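Local coordinates for protein esterase E25 (Uncultured bacterium, PDB 4Q05) that probably hydrolyses carboxylic esters, as a bacterial member of the hormone-sensitive lipase family with an alpha/beta hydrolase fold, at residues A[132-138]-A[163-169]; A[118-122]-A[153-158]; A[204-210]-A[231-236]; A[111-116]-A[186-190]. All blocks are in the same frame, centred on the assembly; numbering follows the deposited sequence.

In the fold
All four contacts belong to one mixed sheet and the helices packed on it. Contact 1 pairs neighbouring strands 132-136 and 164-168; its centre lies about 10 to 12 Å from the centres of the other three. Contacts 2 and 4 both use strand 114-120, with centres about 19 Å apart: contact 2 lays it against helix 151-160, contact 4 against helix 179-194. Contact 3 lies nearest the chain's centre, where strand 200-205 turns into helix 206-221. Along the chain, contacts 1 and 2 cross, both nest inside contact 4, and contact 3 follows. The sheet thus joins the outlying hairpin to the likely nucleophile elbow, which contacts 1 and 3 border and form.

Contact 1 (A[132-138]-A[163-169]); sequences LFVHTHG and RVLSIDY
The carbonyl oxygen of His-135 takes two hydrogen bonds. Ile-167 N reaches His-135 O at 2.9 Å, nearly along the C=O axis, and a water adds a longer one. The same water accepts from Ser-166 OG and His-137 N and donates to Ile-167 O, so it ties the two segments together where the strands part. Further back the parallel ladder runs through Phe-133 N to Arg-163 O, Leu-165 N to Phe-133 O, and His-135 N to Leu-165 O (2.8 Å). This is the pairing within the beta-alpha-beta unit of strand 132-136, helix 151-160 and strand 164-168. Phe-133, His-135 and Val-164 face that helix. Val-134 and Ile-167 face helix 179-194, and Val-134 CG1 meets Ile-167 CD1 at a tight 3.4 Å. Beyond the strands, the rings of His-137 and Tyr-169 form an offset stack, with planes 14° apart. Tyr-169 CG sits between its backbone N and carbonyl carbon (chi1 45°), which folds the ring back over His-137. Tyr-169 OH donates to His-137 O at 2.6 Å. His-137 and Gly-138 begin the HGG motif, whose glycines in this family contribute backbone N-H groups to the oxyanion hole, and probably do so here. His-137 ND1 donates in its ring plane to Gly-138 O (2.8 Å), while a second water lies at the ring edge, 2.7 Å from His-137 NE2. Together they would tend to fix the imidazole's rotation.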
loop_
_atom_site.group_PDB
_atom_site.type_symbol
_atom_site.label_atom_id
_atom_site.label_comp_id
_atom_site.label_asym_id
_atom_site.label_seq_id
_atom_site.Cartn_x
_atom_site.Cartn_y
_atom_site.Cartn_z
ATOM N N LEU A 132 4.401 -21.530 16.340
ATOM C CA LEU A 132 4.836 -20.497 17.270
ATOM C C LEU A 132 5.159 -19.193 16.553
ATOM O O LEU A 132 5.802 -19.188 15.496
ATOM C CB LEU A 132 6.054 -20.965 18.072
ATOM C CG LEU A 132 6.614 -19.965 19.086
ATOM C CD1 LEU A 132 5.634 -19.728 20.215
ATOM C CD2 LEU A 132 7.959 -20.457 19.634
ATOM N N PHE A 133 4.703 -18.089 17.130
ATOM C CA PHE A 133 5.006 -16.783 16.576
ATOM C C PHE A 133 6.041 -16.142 17.472
ATOM O O PHE A 133 5.775 -15.853 18.636
ATOM C CB PHE A 133 3.753 -15.902 16.507
ATOM C CG PHE A 133 3.982 -14.593 15.805
ATOM C CD1 PHE A 133 4.694 -13.580 16.422
ATOM C CD2 PHE A 133 3.489 -14.384 14.526
ATOM C CE1 PHE A 133 4.923 -12.380 15.786
ATOM C CE2 PHE A 133 3.706 -13.191 13.876
ATOM C CZ PHE A 133 4.428 -12.178 14.508
ATOM N N VAL A 134 7.232 -15.931 16.928
ATOM C CA VAL A 134 8.295 -15.311 17.700
ATOM C C VAL A 134 8.279 -13.822 17.388
ATOM O O VAL A 134 8.460 -13.400 16.238
ATOM C CB VAL A 134 9.660 -15.928 17.375
ATOM C CG1 VAL A 134 10.752 -15.205 18.152
ATOM C CG2 VAL A 134 9.648 -17.436 17.689
ATOM N N HIS A 135 8.047 -13.023 18.416
ATOM C CA HIS A 135 7.736 -11.620 18.195
ATOM C C HIS A 135 8.898 -10.734 18.612
ATOM O O HIS A 135 9.518 -10.957 19.653
ATOM C CB HIS A 135 6.475 -11.250 18.968
ATOM C CG HIS A 135 6.286 -9.779 19.128
ATOM N ND1 HIS A 135 5.957 -8.954 18.073
ATOM C CD2 HIS A 135 6.387 -8.980 20.218
ATOM C CE1 HIS A 135 5.867 -7.707 18.506
ATOM N NE2 HIS A 135 6.129 -7.695 19.802
ATOM N N THR A 136 9.204 -9.739 17.787
ATOM C CA THR A 136 10.270 -8.797 18.095
ATOM C C THR A 136 9.639 -7.416 18.143
ATOM O O THR A 136 9.161 -6.912 17.126
ATOM C CB THR A 136 11.366 -8.823 17.024
ATOM O OG1 THR A 136 10.772 -8.641 15.739
ATOM C CG2 THR A 136 12.069 -10.179 17.037
ATOM N N HIS A 137 9.611 -6.823 19.333
ATOM C CA HIS A 137 8.823 -5.620 19.559
ATOM C C HIS A 137 9.343 -4.414 18.776
ATOM O O HIS A 137 10.504 -4.371 18.378
ATOM C CB HIS A 137 8.734 -5.303 21.060
ATOM C CG HIS A 137 10.045 -4.927 21.688
ATOM N ND1 HIS A 137 10.663 -3.714 21.461
ATOM C CD2 HIS A 137 10.852 -5.605 22.542
ATOM C CE1 HIS A 137 11.788 -3.658 22.155
ATOM N NE2 HIS A 137 11.922 -4.788 22.825
ATOM N N GLY A 138 8.455 -3.454 18.543
ATOM C CA GLY A 138 8.799 -2.219 17.864
ATOM C C GLY A 138 9.314 -1.170 18.826
ATOM O O GLY A 138 9.845 -1.483 19.890
ATOM N N ARG A 163 0.178 -18.875 19.788
ATOM C CA ARG A 163 1.078 -18.572 20.893
ATOM C C ARG A 163 2.185 -17.685 20.383
ATOM O O ARG A 163 2.692 -17.887 19.286
ATOM C CB ARG A 163 1.699 -19.846 21.467
ATOM C CG ARG A 163 0.703 -20.758 22.148
ATOM C CD ARG A 163 1.401 -21.972 22.754
ATOM N NE ARG A 163 0.427 -22.890 23.323
ATOM C CZ ARG A 163 -0.226 -23.810 22.618
ATOM N NH1 ARG A 163 0.008 -23.950 21.314
ATOM N NH2 ARG A 163 -1.105 -24.594 23.223
ATOM N N VAL A 164 2.564 -16.717 21.203
ATOM C CA VAL A 164 3.637 -15.812 20.882
ATOM C C VAL A 164 4.742 -15.922 21.921
ATOM O O VAL A 164 4.486 -16.057 23.114
ATOM C CB VAL A 164 3.143 -14.360 20.859
ATOM C CG1 VAL A 164 4.299 -13.424 20.581
ATOM C CG2 VAL A 164 2.043 -14.202 19.812
ATOM N N LEU A 165 5.974 -15.879 21.445
ATOM C CA LEU A 165 7.134 -15.764 22.305
ATOM C C LEU A 165 7.776 -14.419 21.970
ATOM O O LEU A 165 8.329 -14.239 20.883
ATOM C CB LEU A 165 8.106 -16.914 22.034
ATOM C CG LEU A 165 9.444 -16.863 22.791
ATOM C CD1 LEU A 165 9.205 -17.005 24.286
ATOM C CD2 LEU A 165 10.370 -17.961 22.294
ATOM N N SER A 166 7.679 -13.460 22.884
ATOM C CA SER A 166 8.210 -12.132 22.607
ATOM C C SER A 166 9.608 -11.993 23.171
ATOM O O SER A 166 9.843 -12.258 24.345
ATOM C CB SER A 166 7.300 -11.033 23.163
ATOM O OG SER A 166 7.691 -9.768 22.649
ATOM N N ILE A 167 10.539 -11.582 22.321
ATOM C CA ILE A 167 11.924 -11.472 22.737
ATOM C C ILE A 167 12.256 -10.086 23.293
ATOM O O ILE A 167 12.180 -9.083 22.597
ATOM C CB ILE A 167 12.876 -11.800 21.585
ATOM C CG1 ILE A 167 12.492 -13.165 20.993
ATOM C CG2 ILE A 167 14.326 -11.727 22.083
ATOM C CD1 ILE A 167 13.310 -13.582 19.794
ATOM N N ASP A 168 12.630 -10.055 24.562
ATOM C CA ASP A 168 12.989 -8.825 25.237
ATOM C C ASP A 168 14.497 -8.641 25.060
ATOM O O ASP A 168 15.289 -8.814 25.987
ATOM C CB ASP A 168 12.593 -8.950 26.705
ATOM C CG ASP A 168 13.046 -7.781 27.538
ATOM O OD1 ASP A 168 13.342 -6.702 26.986
ATOM O OD2 ASP A 168 13.096 -7.950 28.766
ATOM N N TYR A 169 14.883 -8.303 23.840
ATOM C CA TYR A 169 16.282 -8.244 23.476
ATOM C C TYR A 169 16.955 -7.047 24.108
ATOM O O TYR A 169 16.316 -6.025 24.366
ATOM C CB TYR A 169 16.430 -8.191 21.952
ATOM C CG TYR A 169 15.485 -7.216 21.273
ATOM C CD1 TYR A 169 15.796 -5.866 21.186
ATOM C CD2 TYR A 169 14.283 -7.650 20.719
ATOM C CE1 TYR A 169 14.944 -4.967 20.560
ATOM C CE2 TYR A 169 13.415 -6.754 20.085
ATOM C CZ TYR A 169 13.759 -5.413 20.011
ATOM O OH TYR A 169 12.927 -4.521 19.378
HETATM O O HOH W 1 9.764 -8.390 21.581
HETATM O O HOH W 2 13.725 -5.451 24.663
#

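Contact 2 (A[118-122]-A[153-158]); sequences YVTPV and AIVIAT
Helix 151-160 is the connection of a beta-alpha-beta crossover in the alpha/beta hydrolase fold, and here it covers strand 114-120, next to the edge strand 105-111. The short axes approach to 8.1 Å and cross at -37°. Val-119 points at the helix and carries the largest share of the contact. Its CG1 is anti to the backbone N (chi1 -179°), which turns this methyl onto the helix. Val-119 CG1 meets Ala-157 CB at 3.7 Å and, a turn earlier, Ile-154 CA at 3.9 Å and the carbonyl oxygen of Ala-153. The other branch, Val-119 CG2, touches Ala-153 CB at 4.0 Å. Ala-153 and Ala-157 offer single methyl groups, which is consistent with the close approach. Ile-154 comes in alongside, with its CG1 near Val-119 CG1, and continues onto helix 91-102. After the strand ends, Pro-121 lays its ring along the next part of the helix. Pro-121 CB lies 3.4 Å from Ala-157 O, and Pro-121 CD rests on Ala-157 CB. Val-164 of the neighbouring strand touches Val-119, Ala-153 and Ala-157, so it completes the same apolar layer. On the helix, Ile-154 O is gripped twice by Thr-158. Thr-158 OG1 donates to Ile-154 O at 2.6 Å and Thr-158 N to Ile-154 O at 3.0 Å, from opposite faces of its carbonyl plane. The helix thus meets these polar needs within itself. What it presents to the strand is mostly methyl groups and backbone, so the contact rests on the fit of apolar shapes.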
loop_
_atom_site.group_PDB
_atom_site.type_symbol
_atom_site.label_atom_id
_atom_site.label_comp_id
_atom_site.label_asym_id
_atom_site.label_seq_id
_atom_site.Cartn_x
_atom_site.Cartn_y
_atom_site.Cartn_z
ATOM N N TYR A 118 6.427 -15.315 27.334
ATOM C CA TYR A 118 5.522 -16.294 26.761
ATOM C C TYR A 118 4.123 -15.714 26.817
ATOM O O TYR A 118 3.622 -15.403 27.889
ATOM C CB TYR A 118 5.564 -17.595 27.547
ATOM C CG TYR A 118 6.884 -18.323 27.434
ATOM C CD1 TYR A 118 7.945 -18.003 28.269
ATOM C CD2 TYR A 118 7.066 -19.334 26.491
ATOM C CE1 TYR A 118 9.150 -18.670 28.168
ATOM C CE2 TYR A 118 8.270 -20.002 26.386
ATOM C CZ TYR A 118 9.307 -19.665 27.226
ATOM O OH TYR A 118 10.511 -20.325 27.130
ATOM N N VAL A 119 3.506 -15.570 25.655
ATOM C CA VAL A 119 2.223 -14.890 25.522
ATOM C C VAL A 119 1.251 -15.899 24.940
ATOM O O VAL A 119 1.364 -16.281 23.778
ATOM C CB VAL A 119 2.335 -13.646 24.609
ATOM C CG1 VAL A 119 0.973 -12.910 24.493
ATOM C CG2 VAL A 119 3.399 -12.685 25.139
ATOM N N THR A 120 0.331 -16.368 25.776
ATOM C CA THR A 120 -0.597 -17.424 25.391
ATOM C C THR A 120 -2.028 -16.903 25.419
ATOM O O THR A 120 -2.518 -16.487 26.468
ATOM C CB THR A 120 -0.494 -18.621 26.356
ATOM O OG1 THR A 120 0.884 -18.885 26.638
ATOM C CG2 THR A 120 -1.131 -19.862 25.755
ATOM N N PRO A 121 -2.704 -16.919 24.262
ATOM C CA PRO A 121 -4.089 -16.448 24.170
ATOM C C PRO A 121 -5.034 -17.555 24.617
ATOM O O PRO A 121 -4.598 -18.697 24.646
ATOM C CB PRO A 121 -4.259 -16.211 22.672
ATOM C CG PRO A 121 -3.404 -17.242 22.046
ATOM C CD PRO A 121 -2.210 -17.430 22.971
ATOM N N VAL A 122 -6.284 -17.242 24.949
ATOM C CA VAL A 122 -7.220 -18.286 25.370
ATOM C C VAL A 122 -7.581 -19.200 24.220
ATOM O O VAL A 122 -7.923 -20.361 24.424
ATOM C CB VAL A 122 -8.532 -17.715 25.935
ATOM C CG1 VAL A 122 -8.425 -17.525 27.434
ATOM C CG2 VAL A 122 -8.896 -16.418 25.232
ATOM N N ALA A 153 2.569 -8.158 21.013
ATOM C CA ALA A 153 2.566 -9.612 21.132
ATOM C C ALA A 153 1.214 -10.096 21.622
ATOM O O ALA A 153 0.705 -11.124 21.187
ATOM C CB ALA A 153 3.644 -10.059 22.107
ATOM N N ILE A 154 0.653 -9.364 22.568
ATOM C CA ILE A 154 -0.665 -9.697 23.097
ATOM C C ILE A 154 -1.716 -9.586 21.986
ATOM O O ILE A 154 -2.589 -10.452 21.851
ATOM C CB ILE A 154 -1.011 -8.771 24.264
ATOM C CG1 ILE A 154 -0.085 -9.065 25.453
ATOM C CG2 ILE A 154 -2.485 -8.911 24.661
ATOM C CD1 ILE A 154 -0.059 -7.942 26.482
ATOM N N VAL A 155 -1.611 -8.535 21.176
ATOM C CA VAL A 155 -2.552 -8.334 20.078
ATOM C C VAL A 155 -2.436 -9.447 19.050
ATOM O O VAL A 155 -3.436 -10.022 18.614
ATOM C CB VAL A 155 -2.315 -7.001 19.346
ATOM C CG1 VAL A 155 -3.163 -6.953 18.091
ATOM C CG2 VAL A 155 -2.611 -5.823 20.255
ATOM N N ILE A 156 -1.206 -9.751 18.651
ATOM C CA ILE A 156 -0.988 -10.831 17.720
ATOM C C ILE A 156 -1.525 -12.143 18.296
ATOM O O ILE A 156 -2.242 -12.890 17.623
ATOM C CB ILE A 156 0.518 -10.967 17.396
ATOM C CG1 ILE A 156 1.008 -9.734 16.622
ATOM C CG2 ILE A 156 0.778 -12.234 16.619
ATOM C CD1 ILE A 156 2.539 -9.675 16.451
ATOM N N ALA A 157 -1.169 -12.430 19.540
ATOM C CA ALA A 157 -1.590 -13.694 20.147
ATOM C C ALA A 157 -3.115 -13.858 20.107
ATOM O O ALA A 157 -3.612 -14.858 19.596
ATOM C CB ALA A 157 -1.069 -13.815 21.568
ATOM N N THR A 158 -3.851 -12.875 20.625
ATOM C CA THR A 158 -5.308 -13.004 20.700
ATOM C C THR A 158 -5.972 -13.035 19.351
ATOM O O THR A 158 -6.840 -13.865 19.110
ATOM C CB THR A 158 -6.002 -11.862 21.463
ATOM O OG1 THR A 158 -5.174 -10.695 21.487
ATOM C CG2 THR A 158 -6.340 -12.288 22.841
#

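Contact 3 (A[204-210]-A[231-236])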
loop_
_atom_site.group_PDB
_atom_site.type_symbol
_atom_site.label_atom_id
_atom_site.label_comp_id
_atom_site.label_asym_id
_atom_site.label_seq_id
_atom_site.Cartn_x
_atom_site.Cartn_y
_atom_site.Cartn_z
ATOM N N GLY A 204 7.515 -8.593 13.792
ATOM C CA GLY A 204 7.036 -7.537 14.656
ATOM C C GLY A 204 7.112 -6.240 13.898
ATOM O O GLY A 204 6.870 -6.208 12.698
ATOM N N SER A 205 7.498 -5.173 14.579
ATOM C CA SER A 205 7.306 -3.854 14.019
ATOM C C SER A 205 8.513 -2.971 14.248
ATOM O O SER A 205 9.361 -3.268 15.092
ATOM C CB SER A 205 6.054 -3.232 14.629
ATOM O OG SER A 205 6.189 -3.174 16.040
ATOM N N SER A 206 8.600 -1.901 13.469
ATOM C CA SER A 206 9.644 -0.911 13.652
ATOM C C SER A 206 11.024 -1.543 13.849
ATOM O O SER A 206 11.499 -2.299 13.005
ATOM C CB SER A 206 9.317 -0.026 14.855
ATOM O OG SER A 206 10.181 1.099 14.884
ATOM N N GLY A 207 11.655 -1.222 14.978
ATOM C CA GLY A 207 12.999 -1.690 15.253
ATOM C C GLY A 207 13.112 -3.200 15.340
ATOM O O GLY A 207 14.116 -3.772 14.915
ATOM N N GLY A 208 12.087 -3.844 15.890
ATOM C CA GLY A 208 12.078 -5.295 15.996
ATOM C C GLY A 208 11.966 -5.931 14.616
ATOM O O GLY A 208 12.600 -6.947 14.340
ATOM N N ALA A 209 11.163 -5.320 13.750
ATOM C CA ALA A 209 11.052 -5.764 12.362
ATOM C C ALA A 209 12.402 -5.605 11.667
ATOM O O ALA A 209 12.757 -6.388 10.790
ATOM C CB ALA A 209 10.009 -4.954 11.636
ATOM N N ASN A 210 13.135 -4.567 12.061
ATOM C CA ASN A 210 14.483 -4.343 11.571
ATOM C C ASN A 210 15.387 -5.522 11.948
ATOM O O ASN A 210 16.062 -6.084 11.095
ATOM C CB ASN A 210 15.037 -3.009 12.109
ATOM C CG ASN A 210 16.455 -2.736 11.650
ATOM O OD1 ASN A 210 17.356 -3.553 11.866
ATOM N ND2 ASN A 210 16.665 -1.583 11.019
ATOM N N PHE A 231 6.351 -11.608 9.765
ATOM C CA PHE A 231 5.437 -10.487 9.919
ATOM C C PHE A 231 6.258 -9.209 10.045
ATOM O O PHE A 231 7.100 -9.096 10.941
ATOM C CB PHE A 231 4.594 -10.683 11.176
ATOM C CG PHE A 231 3.742 -9.508 11.514
ATOM C CD1 PHE A 231 2.599 -9.242 10.783
ATOM C CD2 PHE A 231 4.092 -8.654 12.552
ATOM C CE1 PHE A 231 1.804 -8.147 11.090
ATOM C CE2 PHE A 231 3.312 -7.573 12.870
ATOM C CZ PHE A 231 2.160 -7.312 12.138
ATOM N N LEU A 232 6.043 -8.262 9.132
ATOM C CA LEU A 232 6.722 -6.972 9.204
ATOM C C LEU A 232 5.706 -5.834 9.245
ATOM O O LEU A 232 5.213 -5.374 8.202
ATOM C CB LEU A 232 7.654 -6.783 8.012
ATOM C CG LEU A 232 8.706 -7.870 7.801
ATOM C CD1 LEU A 232 9.489 -7.564 6.540
ATOM C CD2 LEU A 232 9.645 -7.948 9.004
ATOM N N GLY A 233 5.363 -5.385 10.434
ATOM C CA GLY A 233 4.484 -4.277 10.616
ATOM C C GLY A 233 5.319 -3.042 10.700
ATOM O O GLY A 233 6.272 -3.056 11.417
ATOM N N THR A 234 4.954 -2.029 9.934
ATOM C CA THR A 234 5.632 -0.749 9.858
ATOM C C THR A 234 7.153 -0.866 10.122
ATOM O O THR A 234 7.672 -0.322 11.038
ATOM C CB THR A 234 4.928 0.311 10.731
ATOM O OG1 THR A 234 5.539 1.568 10.567
ATOM C CG2 THR A 234 4.937 -0.071 12.174
ATOM N N PRO A 235 7.823 -1.709 9.228
ATOM C CA PRO A 235 9.204 -2.015 9.604
ATOM C C PRO A 235 10.164 -0.843 9.490
ATOM O O PRO A 235 9.997 -0.017 8.643
ATOM C CB PRO A 235 9.594 -3.101 8.629
ATOM C CG PRO A 235 8.854 -2.806 7.421
ATOM C CD PRO A 235 7.539 -2.501 7.930
ATOM N N GLY A 236 11.143 -0.790 10.368
ATOM C CA GLY A 236 12.172 0.210 10.291
ATOM C C GLY A 236 13.204 -0.296 9.320
ATOM O O GLY A 236 14.323 -0.567 9.690
#
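Ala-209 CB lies against Pro-235 CB at 3.6 Å, and on another side meets Leu-232 CD2 at 4.0 Å. Through this small methyl the first turn of helix 206-221 rests on the end of strand 229-235. Before the helix, the strands are paired in parallel: Gly-204 N donates to Phe-231 O, and Gly-233 N to Gly-204 O at 2.8 Å. The CD2 edge of the Phe-231 ring borders Gly-204 N. The register then slips by one residue, a beta bulge in which Ser-205 pairs with Gly-233 but Ser-206 with Pro-235. Ser-206 N bonds Thr-234 O at 3.0 Å, from above the carbonyl plane, and Gly-233 O only weakly. Gly-204, Ser-206 and Gly-208 fit the GxSxG nucleophile elbow, and Ser-206 has the strained backbone (phi 46°, psi -122°) known for that turn. It is probably the nucleophile, and its side chain touches His-332. Ser-206 O accepts from both Gly-236 N (3.1 Å) and Asn-210 N. Asn-210 holds CG trans to its own N (chi1 179°) and sends ND2 to Gly-236 O at 2.9 Å. The same amide reaches Val-281 O through ND2 and Tyr-270 OH through OD1. A leucine in its place would probably leave Gly-236 O, Val-281 O and the Tyr-270 hydroxyl without these buried partners.

Contact 4 (A[111-116]-A[186-190]); sequences IEGVSV and TVYQH
His-190 points toward the hairpin, and its CB already lies 3.8 Å from Ile-111 CG2. At chi1 171° CG lies opposite the backbone N, which carries the ring across the isoleucine at about a right angle. His-190 CG is 3.6 Å from Ile-111 CG2 and His-190 CD2 is 3.5 Å from it. His-190 NE2, at the tip, is still 4.1 Å from Ile-111 CG2. On the same side of the ring, nearer ND1, Glu-112 CG lies 4.0 Å from His-190 ND1. Glu-112 OE2 is equally distant from ND1, too far for a bond, though its carboxylate is turned only 22° from the ring plane. Replacing His-190 with an alanine would probably open a gap beside Ile-111 CG2 and take from Glu-112 CG the ring it packs against. Residues 111-114 form a type I' turn between strands 105-111 and 114-120, closed by bonds in both directions between Ile-111 and Val-114. This beta hairpin leans on helix 179-194, which packs on the same sheet. Next to the turn, Glu-112 CB meets Thr-186 CG2 at 3.4 Å, while the Thr-186 hydroxyl is bonded within its helix to Asp-182 O. Val-187 CG2 packs against the hairpin valines: Val-187 CG2 is 3.7 Å from Val-114 CB and 4.0 Å from Val-116 CG1. It touches Ile-111 CG2 more loosely. Ile-167 of strand 164-168 also touches Val-114 and Val-187.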
loop_
_atom_site.group_PDB
_atom_site.type_symbol
_atom_site.label_atom_id
_atom_site.label_comp_id
_atom_site.label_asym_id
_atom_site.label_seq_id
_atom_site.Cartn_x
_atom_site.Cartn_y
_atom_site.Cartn_z
ATOM N N ILE A 111 15.617 -17.539 27.980
ATOM C CA ILE A 111 16.058 -18.571 27.064
ATOM C C ILE A 111 17.506 -18.282 26.743
ATOM O O ILE A 111 17.818 -17.245 26.152
ATOM C CB ILE A 111 15.223 -18.569 25.779
ATOM C CG1 ILE A 111 13.803 -19.047 26.088
ATOM C CG2 ILE A 111 15.871 -19.462 24.704
ATOM C CD1 ILE A 111 12.936 -19.182 24.871
ATOM N N GLU A 112 18.396 -19.167 27.180
ATOM C CA GLU A 112 19.822 -18.982 26.942
ATOM C C GLU A 112 20.259 -17.582 27.333
ATOM O O GLU A 112 20.980 -16.915 26.597
ATOM C CB GLU A 112 20.147 -19.256 25.472
ATOM C CG GLU A 112 19.850 -20.693 25.087
ATOM C CD GLU A 112 20.734 -21.659 25.861
ATOM O OE1 GLU A 112 21.953 -21.398 25.911
ATOM O OE2 GLU A 112 20.217 -22.650 26.429
ATOM N N GLY A 113 19.797 -17.130 28.493
ATOM C CA GLY A 113 20.218 -15.846 29.016
ATOM C C GLY A 113 19.431 -14.675 28.449
ATOM O O GLY A 113 19.611 -13.545 28.891
ATOM N N VAL A 114 18.570 -14.935 27.466
ATOM C CA VAL A 114 17.771 -13.863 26.846
ATOM C C VAL A 114 16.399 -13.728 27.513
ATOM O O VAL A 114 15.668 -14.707 27.671
ATOM C CB VAL A 114 17.554 -14.076 25.316
ATOM C CG1 VAL A 114 16.741 -12.908 24.714
ATOM C CG2 VAL A 114 18.889 -14.231 24.586
ATOM N N SER A 115 16.060 -12.506 27.899
ATOM C CA SER A 115 14.740 -12.207 28.447
ATOM C C SER A 115 13.658 -12.457 27.392
ATOM O O SER A 115 13.752 -11.959 26.268
ATOM C CB SER A 115 14.696 -10.742 28.889
ATOM O OG SER A 115 13.458 -10.438 29.494
ATOM N N VAL A 116 12.642 -13.242 27.740
ATOM C CA VAL A 116 11.514 -13.469 26.832
ATOM C C VAL A 116 10.180 -13.407 27.565
ATOM O O VAL A 116 10.130 -13.516 28.783
ATOM C CB VAL A 116 11.603 -14.836 26.124
ATOM C CG1 VAL A 116 12.897 -14.927 25.315
ATOM C CG2 VAL A 116 11.493 -15.987 27.142
ATOM N N THR A 186 20.111 -15.889 19.266
ATOM C CA THR A 186 20.255 -16.873 20.341
ATOM C C THR A 186 18.955 -17.610 20.593
ATOM O O THR A 186 18.926 -18.835 20.665
ATOM C CB THR A 186 20.714 -16.190 21.652
ATOM O OG1 THR A 186 22.058 -15.733 21.503
ATOM C CG2 THR A 186 20.654 -17.150 22.820
ATOM N N VAL A 187 17.864 -16.860 20.713
ATOM C CA VAL A 187 16.575 -17.482 20.960
ATOM C C VAL A 187 16.151 -18.327 19.768
ATOM O O VAL A 187 15.671 -19.454 19.925
ATOM C CB VAL A 187 15.492 -16.431 21.274
ATOM C CG1 VAL A 187 14.110 -17.076 21.280
ATOM C CG2 VAL A 187 15.780 -15.782 22.605
ATOM N N TYR A 188 16.336 -17.793 18.570
ATOM C CA TYR A 188 15.969 -18.546 17.371
ATOM C C TYR A 188 16.728 -19.879 17.280
ATOM O O TYR A 188 16.128 -20.926 17.033
ATOM C CB TYR A 188 16.214 -17.718 16.112
ATOM C CG TYR A 188 15.706 -18.378 14.855
ATOM C CD1 TYR A 188 14.344 -18.395 14.563
ATOM C CD2 TYR A 188 16.581 -18.987 13.963
ATOM C CE1 TYR A 188 13.866 -19.000 13.417
ATOM C CE2 TYR A 188 16.116 -19.590 12.812
ATOM C CZ TYR A 188 14.754 -19.588 12.542
ATOM O OH TYR A 188 14.273 -20.187 11.400
ATOM N N GLN A 189 18.045 -19.838 17.471
ATOM C CA GLN A 189 18.837 -21.068 17.418
ATOM C C GLN A 189 18.335 -22.080 18.424
ATOM O O GLN A 189 18.203 -23.263 18.116
ATOM C CB GLN A 189 20.319 -20.784 17.670
ATOM C CG GLN A 189 21.053 -20.271 16.442
ATOM C CD GLN A 189 22.306 -21.084 16.116
ATOM O OE1 GLN A 189 23.259 -21.135 16.911
ATOM N NE2 GLN A 189 22.310 -21.726 14.942
ATOM N N HIS A 190 18.052 -21.614 19.636
ATOM C CA HIS A 190 17.534 -22.501 20.665
ATOM C C HIS A 190 16.254 -23.175 20.208
ATOM O O HIS A 190 16.078 -24.376 20.392
ATOM C CB HIS A 190 17.294 -21.745 21.967
ATOM C CG HIS A 190 16.574 -22.549 23.005
ATOM N ND1 HIS A 190 17.217 -23.444 23.831
ATOM C CD2 HIS A 190 15.263 -22.593 23.352
ATOM C CE1 HIS A 190 16.339 -24.007 24.643
ATOM N NE2 HIS A 190 15.146 -23.504 24.375
#